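Virulent strain associated lipoprotein (Borreliella spielmanii A14S, PDB 6FZZ) is an outer surface lipoprotein of the PFam54 family in a Lyme disease spirochaete and probably binds glutathione, like its Borrelia burgdorferi relative BBE31. Local coordinates at residues K15-L19 against L133-I138; A29-R33 against D120-I124; L147-L151 against L204-I208. All coordinates share one frame; numbering follows the deposited sequence.

Interaction 1: residues K15-L19 against L133-I138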
ATOM      1  N   LYS A  15      18.713  -5.567 -24.459  1.00 31.36           N
ATOM      2  CA  LYS A  15      17.466  -4.848 -24.668  1.00 31.90           C
ATOM      3  C   LYS A  15      16.261  -5.849 -24.612  1.00 33.34           C
ATOM      4  O   LYS A  15      15.221  -5.596 -23.991  1.00 30.89           O
ATOM      5  CB  LYS A  15      17.477  -4.078 -25.980  1.00 35.71           C
ATOM      6  CG  LYS A  15      16.376  -3.027 -26.087  1.00 38.71           C
ATOM      7  CD  LYS A  15      16.344  -2.344 -27.433  1.00 43.62           C
ATOM      8  CE  LYS A  15      15.762  -0.923 -27.359  1.00 48.54           C
ATOM      9  NZ  LYS A  15      14.302  -0.826 -27.664  1.00 49.04           N
ATOM     10  N   ASN A  16      16.436  -6.999 -25.256  1.00 32.30           N
ATOM     11  CA  ASN A  16      15.358  -7.978 -25.414  1.00 31.08           C
ATOM     12  C   ASN A  16      14.975  -8.501 -24.048  1.00 27.88           C
ATOM     13  O   ASN A  16      13.794  -8.476 -23.680  1.00 28.18           O
ATOM     14  CB  ASN A  16      15.775  -9.083 -26.380  1.00 31.21           C
ATOM     15  CG  ASN A  16      15.916  -8.578 -27.807  1.00 33.70           C
ATOM     16  OD1 ASN A  16      15.286  -7.624 -28.220  1.00 32.53           O
ATOM     17  ND2 ASN A  16      16.670  -9.293 -28.601  1.00 35.55           N
ATOM     18  N   LYS A  17      15.967  -8.847 -23.251  1.00 26.95           N
ATOM     19  CA  LYS A  17      15.698  -9.323 -21.931  1.00 30.84           C
ATOM     20  C   LYS A  17      15.019  -8.271 -21.016  1.00 33.61           C
ATOM     21  O   LYS A  17      14.129  -8.594 -20.233  1.00 27.76           O
ATOM     22  CB  LYS A  17      16.974  -9.875 -21.246  1.00 33.64           C
ATOM     23  CG  LYS A  17      16.579 -10.493 -19.920  1.00 38.14           C
ATOM     24  CD  LYS A  17      17.528 -11.503 -19.322  1.00 42.88           C
ATOM     25  CE  LYS A  17      16.829 -12.264 -18.206  1.00 44.74           C
ATOM     26  NZ  LYS A  17      16.681 -11.427 -16.986  1.00 49.25           N
ATOM     27  N   LEU A  18      15.475  -7.019 -21.085  1.00 31.23           N
ATOM     28  CA  LEU A  18      14.859  -5.944 -20.316  1.00 31.38           C
ATOM     29  C   LEU A  18      13.409  -5.720 -20.687  1.00 27.07           C
ATOM     30  O   LEU A  18      12.526  -5.455 -19.803  1.00 27.69           O
ATOM     31  CB  LEU A  18      15.687  -4.653 -20.556  1.00 34.33           C
ATOM     32  CG  LEU A  18      16.996  -4.558 -19.768  1.00 36.34           C
ATOM     33  CD1 LEU A  18      17.830  -3.363 -20.244  1.00 37.96           C
ATOM     34  CD2 LEU A  18      16.695  -4.409 -18.285  1.00 39.22           C
ATOM     35  N   LEU A  19      13.138  -5.747 -21.989  1.00 28.01           N
ATOM     36  CA  LEU A  19      11.767  -5.556 -22.465  1.00 28.18           C
ATOM     37  C   LEU A  19      10.921  -6.651 -21.824  1.00 28.12           C
ATOM     38  O   LEU A  19       9.847  -6.368 -21.278  1.00 23.11           O
ATOM     39  CB  LEU A  19      11.655  -5.550 -23.984  1.00 30.23           C
ATOM     40  CG  LEU A  19      12.130  -4.279 -24.699  1.00 35.65           C
ATOM     41  CD1 LEU A  19      12.311  -4.500 -26.205  1.00 38.17           C
ATOM     42  CD2 LEU A  19      11.155  -3.133 -24.469  1.00 32.60           C
ATOM     43  N   LEU A 133       7.228  -0.139 -25.099  1.00 29.77           N
ATOM     44  CA  LEU A 133       8.498  -0.011 -24.415  1.00 28.49           C
ATOM     45  C   LEU A 133       9.613  -0.044 -25.367  1.00 30.54           C
ATOM     46  O   LEU A 133      10.680   0.486 -25.033  1.00 30.22           O
ATOM     47  CB  LEU A 133       8.717  -1.051 -23.308  1.00 32.60           C
ATOM     48  CG  LEU A 133       7.763  -0.904 -22.092  1.00 38.62           C
ATOM     49  CD1 LEU A 133       7.589  -2.170 -21.252  1.00 39.50           C
ATOM     50  CD2 LEU A 133       8.238   0.263 -21.225  1.00 43.36           C
ATOM     51  N   ASN A 134       9.409  -0.616 -26.565  1.00 34.29           N
ATOM     52  CA  ASN A 134      10.549  -0.712 -27.509  1.00 38.87           C
ATOM     53  C   ASN A 134      10.998   0.684 -28.020  1.00 41.95           C
ATOM     54  O   ASN A 134      12.120   0.832 -28.508  1.00 40.81           O
ATOM     55  CB  ASN A 134      10.271  -1.693 -28.685  1.00 37.31           C
ATOM     56  CG  ASN A 134       9.081  -1.283 -29.547  1.00 40.26           C
ATOM     57  OD1 ASN A 134       8.756  -0.089 -29.720  1.00 40.66           O
ATOM     58  ND2 ASN A 134       8.420  -2.270 -30.098  1.00 40.02           N
ATOM     59  N   LYS A 135      10.163   1.714 -27.882  1.00 37.64           N
ATOM     60  CA  LYS A 135      10.665   3.081 -28.234  1.00 43.74           C
ATOM     61  C   LYS A 135      11.765   3.598 -27.298  1.00 44.82           C
ATOM     62  O   LYS A 135      12.459   4.567 -27.634  1.00 42.26           O
ATOM     63  CB  LYS A 135       9.511   4.082 -28.331  1.00 45.16           C
ATOM     64  CG  LYS A 135       8.471   3.672 -29.352  1.00 48.20           C
ATOM     65  CD  LYS A 135       7.253   4.546 -29.178  1.00 56.69           C
ATOM     66  CE  LYS A 135       6.296   4.439 -30.360  1.00 61.20           C
ATOM     67  NZ  LYS A 135       5.258   5.507 -30.285  1.00 58.15           N
ATOM     68  N   LEU A 136      11.974   2.950 -26.144  1.00 41.36           N
ATOM     69  CA  LEU A 136      12.998   3.406 -25.225  1.00 37.68           C
ATOM     70  C   LEU A 136      14.346   2.810 -25.575  1.00 38.94           C
ATOM     71  O   LEU A 136      14.456   1.673 -26.046  1.00 36.70           O
ATOM     72  CB  LEU A 136      12.649   3.125 -23.728  1.00 35.51           C
ATOM     73  CG  LEU A 136      11.323   3.700 -23.200  1.00 40.46           C
ATOM     74  CD1 LEU A 136      11.027   3.098 -21.822  1.00 43.82           C
ATOM     75  CD2 LEU A 136      11.384   5.228 -23.125  1.00 42.31           C
ATOM     76  N   LYS A 137      15.393   3.562 -25.267  1.00 37.47           N
ATOM     77  CA  LYS A 137      16.739   3.029 -25.341  1.00 41.56           C
ATOM     78  C   LYS A 137      17.045   2.192 -24.107  1.00 38.24           C
ATOM     79  O   LYS A 137      16.315   2.277 -23.096  1.00 31.67           O
ATOM     80  CB  LYS A 137      17.749   4.192 -25.541  1.00 49.81           C
ATOM     81  CG  LYS A 137      19.213   3.767 -25.644  1.00 56.25           C
ATOM     82  CD  LYS A 137      19.948   4.045 -24.343  1.00 57.92           C
ATOM     83  CE  LYS A 137      21.309   3.386 -24.289  1.00 52.62           C
ATOM     84  NZ  LYS A 137      22.236   4.366 -23.659  1.00 61.01           N
ATOM     85  N   ILE A 138      18.114   1.381 -24.212  1.00 37.67           N
ATOM     86  CA  ILE A 138      18.539   0.407 -23.199  1.00 42.66           C
ATOM     87  C   ILE A 138      18.678   1.015 -21.793  1.00 40.97           C
ATOM     88  O   ILE A 138      18.191   0.446 -20.820  1.00 34.00           O
ATOM     89  CB  ILE A 138      19.849  -0.311 -23.590  1.00 45.83           C
ATOM     90  CG1 ILE A 138      19.629  -1.215 -24.821  1.00 50.17           C
ATOM     91  CG2 ILE A 138      20.391  -1.190 -22.449  1.00 47.10           C
ATOM     92  CD1 ILE A 138      20.861  -2.051 -25.176  1.00 48.03           C
TER
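Lys15 points CG away from its own backbone N (chi1 -165°) and stays extended to CE, and a bend at chi4 (-95°) then swings NZ toward the carbonyls of Asn134 and Leu136. This is where the start of helix 15-41 meets the turn that leads into helix 138-170, in the all-helical fold of the PFam54 family. The 133-135 part of that turn is a short 3-10 segment, and Lys137 is the N-cap residue of the following helix. The bond from Lys15 NZ to Leu136 O measures 3.0 Å and lies nearly in line with the carbonyl, with a C=O...N angle of 167°. The bond to Asn134 O is weak, although NZ of Lys15 comes within 2.9 Å of it. One amine thus serves the carbonyls of the residues before and after Lys135, one of them weakly. The aliphatic root of Lys15 is used as well: its CB rests on Ile138 CG1 at 3.8 Å. Leu18 stands roughly perpendicular to the same isoleucine, with Leu18 CD1 4.0 Å from Ile138 CG2. Leu19 and Leu133 lie alongside with their ends pointing opposite ways. Leu133 also reaches Arg23 and Ile26 of helix 15-41, and Leu144 of helix 138-170. The leucine pair is tightly packed, with Leu19 CD2 3.4 Å from Leu133 CB.

Interaction 2: residues A29-R33 against D120-I124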
ATOM      1  N   ALA A  29       2.054  -6.974 -11.894  1.00 24.50           N
ATOM      2  CA  ALA A  29       1.541  -5.924 -10.976  1.00 25.45           C
ATOM      3  C   ALA A  29       0.065  -5.586 -11.277  1.00 22.66           C
ATOM      4  O   ALA A  29      -0.757  -5.364 -10.333  1.00 21.38           O
ATOM      5  CB  ALA A  29       2.386  -4.664 -11.109  1.00 23.02           C
ATOM      6  N   ASN A  30      -0.223  -5.544 -12.558  1.00 25.80           N
ATOM      7  CA  ASN A  30      -1.594  -5.325 -13.027  1.00 29.91           C
ATOM      8  C   ASN A  30      -2.564  -6.429 -12.603  1.00 30.19           C
ATOM      9  O   ASN A  30      -3.701  -6.157 -12.109  1.00 29.34           O
ATOM     10  CB  ASN A  30      -1.662  -5.057 -14.526  1.00 31.97           C
ATOM     11  CG  ASN A  30      -3.044  -4.557 -14.953  1.00 33.59           C
ATOM     12  OD1 ASN A  30      -3.443  -3.493 -14.542  1.00 34.20           O
ATOM     13  ND2 ASN A  30      -3.795  -5.371 -15.671  1.00 32.30           N
ATOM     14  N   THR A  31      -2.105  -7.676 -12.651  1.00 31.01           N
ATOM     15  CA  THR A  31      -2.909  -8.775 -12.071  1.00 34.35           C
ATOM     16  C   THR A  31      -3.181  -8.634 -10.584  1.00 32.94           C
ATOM     17  O   THR A  31      -4.331  -8.832 -10.127  1.00 26.76           O
ATOM     18  CB  THR A  31      -2.239 -10.165 -12.316  1.00 35.07           C
ATOM     19  OG1 THR A  31      -2.278 -10.355 -13.690  1.00 35.30           O
ATOM     20  CG2 THR A  31      -3.010 -11.294 -11.657  1.00 38.81           C
ATOM     21  N   ASP A  32      -2.150  -8.306  -9.807  1.00 28.81           N
ATOM     22  CA  ASP A  32      -2.376  -8.003  -8.394  1.00 31.58           C
ATOM     23  C   ASP A  32      -3.390  -6.893  -8.217  1.00 28.15           C
ATOM     24  O   ASP A  32      -4.296  -7.062  -7.418  1.00 36.10           O
ATOM     25  CB  ASP A  32      -1.101  -7.642  -7.635  1.00 35.05           C
ATOM     26  CG  ASP A  32      -0.149  -8.829  -7.521  1.00 40.08           C
ATOM     27  OD1 ASP A  32      -0.607  -9.985  -7.634  1.00 44.06           O
ATOM     28  OD2 ASP A  32       1.062  -8.610  -7.332  1.00 50.07           O
ATOM     29  N   ARG A  33      -3.267  -5.785  -8.953  1.00 24.79           N
ATOM     30  CA  ARG A  33      -4.240  -4.703  -8.816  1.00 26.32           C
ATOM     31  C   ARG A  33      -5.662  -5.217  -8.993  1.00 29.51           C
ATOM     32  O   ARG A  33      -6.585  -4.764  -8.290  1.00 27.25           O
ATOM     33  CB  ARG A  33      -4.011  -3.569  -9.825  1.00 29.94           C
ATOM     34  CG  ARG A  33      -5.038  -2.490  -9.621  1.00 34.44           C
ATOM     35  CD  ARG A  33      -4.872  -1.306 -10.534  1.00 43.90           C
ATOM     36  NE  ARG A  33      -5.482  -0.054 -10.018  1.00 41.66           N
ATOM     37  CZ  ARG A  33      -6.450   0.671 -10.614  1.00 48.09           C
ATOM     38  NH1 ARG A  33      -7.067   0.232 -11.719  1.00 50.84           N
ATOM     39  NH2 ARG A  33      -6.809   1.874 -10.107  1.00 33.83           N
ATOM     40  N   ASP A 120      -0.110   2.108  -7.321  1.00 18.32           N
ATOM     41  CA  ASP A 120      -1.319   1.937  -8.182  1.00 20.16           C
ATOM     42  C   ASP A 120      -1.282   2.876  -9.379  1.00 20.13           C
ATOM     43  O   ASP A 120      -1.528   2.465 -10.520  1.00 19.77           O
ATOM     44  CB  ASP A 120      -2.552   2.240  -7.357  1.00 23.73           C
ATOM     45  CG  ASP A 120      -3.832   1.805  -8.076  1.00 30.05           C
ATOM     46  OD1 ASP A 120      -4.048   0.599  -8.248  1.00 33.27           O
ATOM     47  OD2 ASP A 120      -4.513   2.667  -8.582  1.00 30.57           O
ATOM     48  N   TYR A 121      -0.967   4.152  -9.127  1.00 18.39           N
ATOM     49  CA  TYR A 121      -0.871   5.159 -10.165  1.00 18.50           C
ATOM     50  C   TYR A 121       0.202   4.827 -11.160  1.00 20.24           C
ATOM     51  O   TYR A 121       0.022   4.974 -12.359  1.00 20.35           O
ATOM     52  CB  TYR A 121      -0.632   6.558  -9.562  1.00 19.16           C
ATOM     53  CG  TYR A 121      -0.756   7.675 -10.564  1.00 19.91           C
ATOM     54  CD1 TYR A 121      -1.972   8.274 -10.813  1.00 22.09           C
ATOM     55  CD2 TYR A 121       0.347   8.133 -11.249  1.00 22.93           C
ATOM     56  CE1 TYR A 121      -2.103   9.327 -11.739  1.00 22.88           C
ATOM     57  CE2 TYR A 121       0.260   9.154 -12.206  1.00 25.42           C
ATOM     58  CZ  TYR A 121      -0.971   9.780 -12.441  1.00 26.05           C
ATOM     59  OH  TYR A 121      -1.062  10.842 -13.377  1.00 29.20           O
ATOM     60  N   THR A 122       1.351   4.377 -10.662  1.00 20.28           N
ATOM     61  CA  THR A 122       2.398   3.992 -11.546  1.00 21.92           C
ATOM     62  C   THR A 122       1.967   2.788 -12.425  1.00 22.81           C
ATOM     63  O   THR A 122       2.286   2.774 -13.603  1.00 22.94           O
ATOM     64  CB  THR A 122       3.703   3.685 -10.759  1.00 24.75           C
ATOM     65  OG1 THR A 122       4.047   4.845  -9.967  1.00 22.02           O
ATOM     66  CG2 THR A 122       4.853   3.406 -11.705  1.00 26.07           C
ATOM     67  N   ILE A 123       1.249   1.819 -11.851  1.00 20.45           N
ATOM     68  CA  ILE A 123       0.856   0.661 -12.627  1.00 24.62           C
ATOM     69  C   ILE A 123      -0.130   1.057 -13.745  1.00 26.68           C
ATOM     70  O   ILE A 123       0.118   0.701 -14.910  1.00 27.61           O
ATOM     71  CB  ILE A 123       0.297  -0.470 -11.758  1.00 25.09           C
ATOM     72  CG1 ILE A 123       1.383  -0.976 -10.845  1.00 29.04           C
ATOM     73  CG2 ILE A 123      -0.208  -1.570 -12.672  1.00 26.94           C
ATOM     74  CD1 ILE A 123       0.854  -1.782  -9.658  1.00 29.99           C
ATOM     75  N   ILE A 124      -1.145   1.888 -13.420  1.00 22.90           N
ATOM     76  CA  ILE A 124      -2.082   2.328 -14.466  1.00 26.68           C
ATOM     77  C   ILE A 124      -1.442   3.220 -15.505  1.00 24.88           C
ATOM     78  O   ILE A 124      -1.883   3.258 -16.646  1.00 26.19           O
ATOM     79  CB  ILE A 124      -3.374   2.937 -13.912  1.00 25.62           C
ATOM     80  CG1 ILE A 124      -3.129   4.230 -13.166  1.00 26.16           C
ATOM     81  CG2 ILE A 124      -4.030   1.960 -12.937  1.00 31.04           C
ATOM     82  CD1 ILE A 124      -4.350   4.646 -12.378  1.00 32.70           C
TER
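This is a helix-helix crossing in the all-helical PFam54 fold, between helix 15-41 and helix 105-126. The local axes come within 10.1 Å and cross at -121°. Ala29 and Ile123 form the apolar half. Ile123 lays CD1 against Ala29 CB at 3.6 Å, while its CG2 sits 4.0 Å from the backbone N of Asn30. Phe148 of helix 138-170 packs on both Ala29 and Ile123. Arg33 and Asp120 form the polar half, a salt bridge modelled with two prongs. The arginine chain is extended from CG to NE and comes in roughly square to the aspartate. Arg33 NH2 donates to Asp120 OD2 at 2.9 Å and is received on the syn lone pair of that oxygen; OD2 is tilted 22° from the guanidinium plane. Arg33 NE donates to Asp120 OD1, but the modelled spacing is too short to trust in detail. The two flat groups are not coplanar; their planes are 33° apart. The other end of the guanidinium has its own partner, since NH1 of Arg33 forms a salt bridge with Glu37. Ile124 takes one face of the group: its CG2 lies 3.6 Å above the plane, over the centre of the Arg33 guanidinium.

Interaction 3: residues L147-L151 against L204-I208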
ATOM      1  N   LEU A 147      13.824   1.397 -11.186  1.00 21.65           N
ATOM      2  CA  LEU A 147      12.887   2.291 -10.443  1.00 22.67           C
ATOM      3  C   LEU A 147      11.611   1.529 -10.026  1.00 22.17           C
ATOM      4  O   LEU A 147      11.166   1.568  -8.886  1.00 20.66           O
ATOM      5  CB  LEU A 147      12.556   3.516 -11.254  1.00 23.32           C
ATOM      6  CG  LEU A 147      13.698   4.529 -11.470  1.00 22.63           C
ATOM      7  CD1 LEU A 147      13.277   5.540 -12.497  1.00 25.44           C
ATOM      8  CD2 LEU A 147      14.045   5.274 -10.210  1.00 23.42           C
ATOM      9  N   PHE A 148      11.084   0.740 -10.943  1.00 22.24           N
ATOM     10  CA  PHE A 148       9.832   0.021 -10.694  1.00 21.39           C
ATOM     11  C   PHE A 148       9.997  -1.050  -9.650  1.00 19.76           C
ATOM     12  O   PHE A 148       9.155  -1.234  -8.739  1.00 19.01           O
ATOM     13  CB  PHE A 148       9.304  -0.580 -12.000  1.00 21.95           C
ATOM     14  CG  PHE A 148       7.893  -1.026 -11.896  1.00 24.09           C
ATOM     15  CD1 PHE A 148       6.902  -0.153 -11.415  1.00 24.88           C
ATOM     16  CD2 PHE A 148       7.520  -2.294 -12.259  1.00 26.28           C
ATOM     17  CE1 PHE A 148       5.590  -0.539 -11.315  1.00 25.37           C
ATOM     18  CE2 PHE A 148       6.200  -2.672 -12.208  1.00 25.86           C
ATOM     19  CZ  PHE A 148       5.239  -1.818 -11.706  1.00 27.35           C
ATOM     20  N   GLU A 149      11.115  -1.759  -9.733  1.00 20.89           N
ATOM     21  CA  GLU A 149      11.467  -2.719  -8.721  1.00 22.38           C
ATOM     22  C   GLU A 149      11.664  -2.123  -7.368  1.00 20.51           C
ATOM     23  O   GLU A 149      11.190  -2.684  -6.353  1.00 22.21           O
ATOM     24  CB  GLU A 149      12.725  -3.534  -9.109  1.00 25.44           C
ATOM     25  CG  GLU A 149      12.484  -4.433 -10.255  1.00 28.65           C
ATOM     26  CD  GLU A 149      13.711  -5.297 -10.595  1.00 39.40           C
ATOM     27  OE1 GLU A 149      14.807  -4.999 -10.134  1.00 40.19           O
ATOM     28  OE2 GLU A 149      13.594  -6.258 -11.365  1.00 37.32           O
ATOM     29  N   LYS A 150      12.386  -1.025  -7.329  1.00 23.26           N
ATOM     30  CA  LYS A 150      12.540  -0.282  -6.073  1.00 26.74           C
ATOM     31  C   LYS A 150      11.159   0.168  -5.544  1.00 26.43           C
ATOM     32  O   LYS A 150      10.860   0.004  -4.325  1.00 24.11           O
ATOM     33  CB  LYS A 150      13.443   0.936  -6.264  1.00 31.61           C
ATOM     34  CG  LYS A 150      14.929   0.582  -6.384  1.00 39.05           C
ATOM     35  CD  LYS A 150      15.825   1.802  -6.200  1.00 43.67           C
ATOM     36  CE  LYS A 150      15.893   2.645  -7.467  1.00 54.99           C
ATOM     37  NZ  LYS A 150      16.783   3.865  -7.390  1.00 60.77           N
ATOM     38  N   LEU A 151      10.305   0.698  -6.440  1.00 22.87           N
ATOM     39  CA  LEU A 151       8.925   1.104  -6.012  1.00 21.99           C
ATOM     40  C   LEU A 151       8.146  -0.057  -5.401  1.00 23.47           C
ATOM     41  O   LEU A 151       7.606   0.078  -4.290  1.00 22.51           O
ATOM     42  CB  LEU A 151       8.147   1.707  -7.204  1.00 23.34           C
ATOM     43  CG  LEU A 151       6.715   2.179  -6.970  1.00 22.20           C
ATOM     44  CD1 LEU A 151       6.728   3.258  -5.887  1.00 24.34           C
ATOM     45  CD2 LEU A 151       6.202   2.711  -8.291  1.00 22.78           C
ATOM     46  N   LEU A 204      10.230   7.853  -6.536  1.00 20.40           N
ATOM     47  CA  LEU A 204      10.308   6.747  -7.522  1.00 20.64           C
ATOM     48  C   LEU A 204       9.214   6.860  -8.535  1.00 19.23           C
ATOM     49  O   LEU A 204       9.447   6.716  -9.744  1.00 19.26           O
ATOM     50  CB  LEU A 204      10.203   5.373  -6.815  1.00 21.72           C
ATOM     51  CG  LEU A 204      11.360   5.072  -5.865  1.00 24.54           C
ATOM     52  CD1 LEU A 204      11.078   3.842  -5.064  1.00 25.58           C
ATOM     53  CD2 LEU A 204      12.701   4.968  -6.597  1.00 30.25           C
ATOM     54  N   LYS A 205       7.988   7.065  -8.044  1.00 18.69           N
ATOM     55  CA  LYS A 205       6.886   7.388  -8.962  1.00 20.67           C
ATOM     56  C   LYS A 205       7.217   8.571  -9.894  1.00 20.00           C
ATOM     57  O   LYS A 205       7.078   8.480 -11.158  1.00 20.47           O
ATOM     58  CB  LYS A 205       5.591   7.666  -8.187  1.00 20.09           C
ATOM     59  CG  LYS A 205       4.416   8.216  -9.020  1.00 20.55           C
ATOM     60  CD  LYS A 205       3.213   8.774  -8.250  1.00 21.30           C
ATOM     61  CE  LYS A 205       3.521  10.102  -7.553  1.00 25.18           C
ATOM     62  NZ  LYS A 205       2.471  10.576  -6.671  1.00 25.46           N
ATOM     63  N   SER A 206       7.605   9.715  -9.307  1.00 22.25           N
ATOM     64  CA  SER A 206       7.891  10.918 -10.128  1.00 21.72           C
ATOM     65  C   SER A 206       9.053  10.583 -11.121  1.00 20.81           C
ATOM     66  O   SER A 206       9.022  10.933 -12.292  1.00 20.04           O
ATOM     67  CB  SER A 206       8.284  12.124  -9.231  1.00 24.15           C
ATOM     68  OG  SER A 206       7.167  12.350  -8.369  1.00 26.91           O
ATOM     69  N   ASP A 207      10.023   9.827 -10.702  1.00 19.86           N
ATOM     70  CA  ASP A 207      11.074   9.509 -11.648  1.00 21.67           C
ATOM     71  C   ASP A 207      10.540   8.634 -12.813  1.00 22.85           C
ATOM     72  O   ASP A 207      10.924   8.839 -13.960  1.00 22.73           O
ATOM     73  CB  ASP A 207      12.207   8.796 -10.999  1.00 23.10           C
ATOM     74  CG  ASP A 207      13.070   9.702 -10.110  1.00 24.43           C
ATOM     75  OD1 ASP A 207      13.026  10.948 -10.191  1.00 25.08           O
ATOM     76  OD2 ASP A 207      13.826   9.119  -9.333  1.00 24.21           O
ATOM     77  N   ILE A 208       9.673   7.662 -12.511  1.00 21.10           N
ATOM     78  CA  ILE A 208       9.055   6.838 -13.570  1.00 22.70           C
ATOM     79  C   ILE A 208       8.185   7.648 -14.479  1.00 22.90           C
ATOM     80  O   ILE A 208       8.318   7.530 -15.736  1.00 23.65           O
ATOM     81  CB  ILE A 208       8.293   5.644 -13.010  1.00 21.42           C
ATOM     82  CG1 ILE A 208       9.331   4.685 -12.413  1.00 19.63           C
ATOM     83  CG2 ILE A 208       7.450   5.019 -14.126  1.00 23.12           C
ATOM     84  CD1 ILE A 208       8.733   3.551 -11.593  1.00 22.16           C
TER
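Leu147 and Ile208 lie side by side but head in opposite senses, with Leu147 CB 3.6 Å from Ile208 CG1. Leu147 is set nearly perpendicular to Asp207, and Leu147 CD1 is 3.7 Å from Asp207 CB. The other methyl of Leu147, CD2, meets CD2 of Leu204 at 3.9 Å. Leu204 turns CG away from its own carbonyl carbon (chi1 -64°), and its CD1 reaches the backbone between Lys150 and Leu151, 3.5 Å from Leu151 N. Leu151 runs opposite to Leu204, and Leu151 CD1 is 4.2 Å from Leu204 CB. Lys150 lies across Leu204, and its CB and CE supply further aliphatic contact. Ile208 CD1 comes to the edge of the Phe148 ring, 4.1 Å from Phe148 CD1. The ring itself packs on Leu25 and Ile26 of helix 15-41. No hydrogen bond joins the two segments; the carboxylate of Asp207 pairs with Lys203 on its own helix. The local axes are 9.5 Å apart at closest approach, with 155° between their directions. Such near-antiparallel packing of leucine and isoleucine side chains is characteristic of a helical bundle; helices 138-170 and 180-209 are two of its members in the PFam54 fold.

In the fold
Interaction 3 is buried and held by packing, with no hydrogen bond between its segments. Interaction 2 is partly buried and adds a salt bridge to its apolar packing. Interaction 1 lies at the surface, its centre about 28 Å from the centre of the chain, where a lysine holds backbone carbonyls. Interactions 1 and 2 both use helix 15-41, and their centres are about 20 Å apart. They do not touch. Interactions 2 and 3 do, through Thr122 of helix 105-126: its OG1 lies 3.5 Å from Leu151 CD2, and its CG2 meets Ile208 and Phe148. Helix 138-170, which carries 147-151, begins at Ile138 in interaction 1.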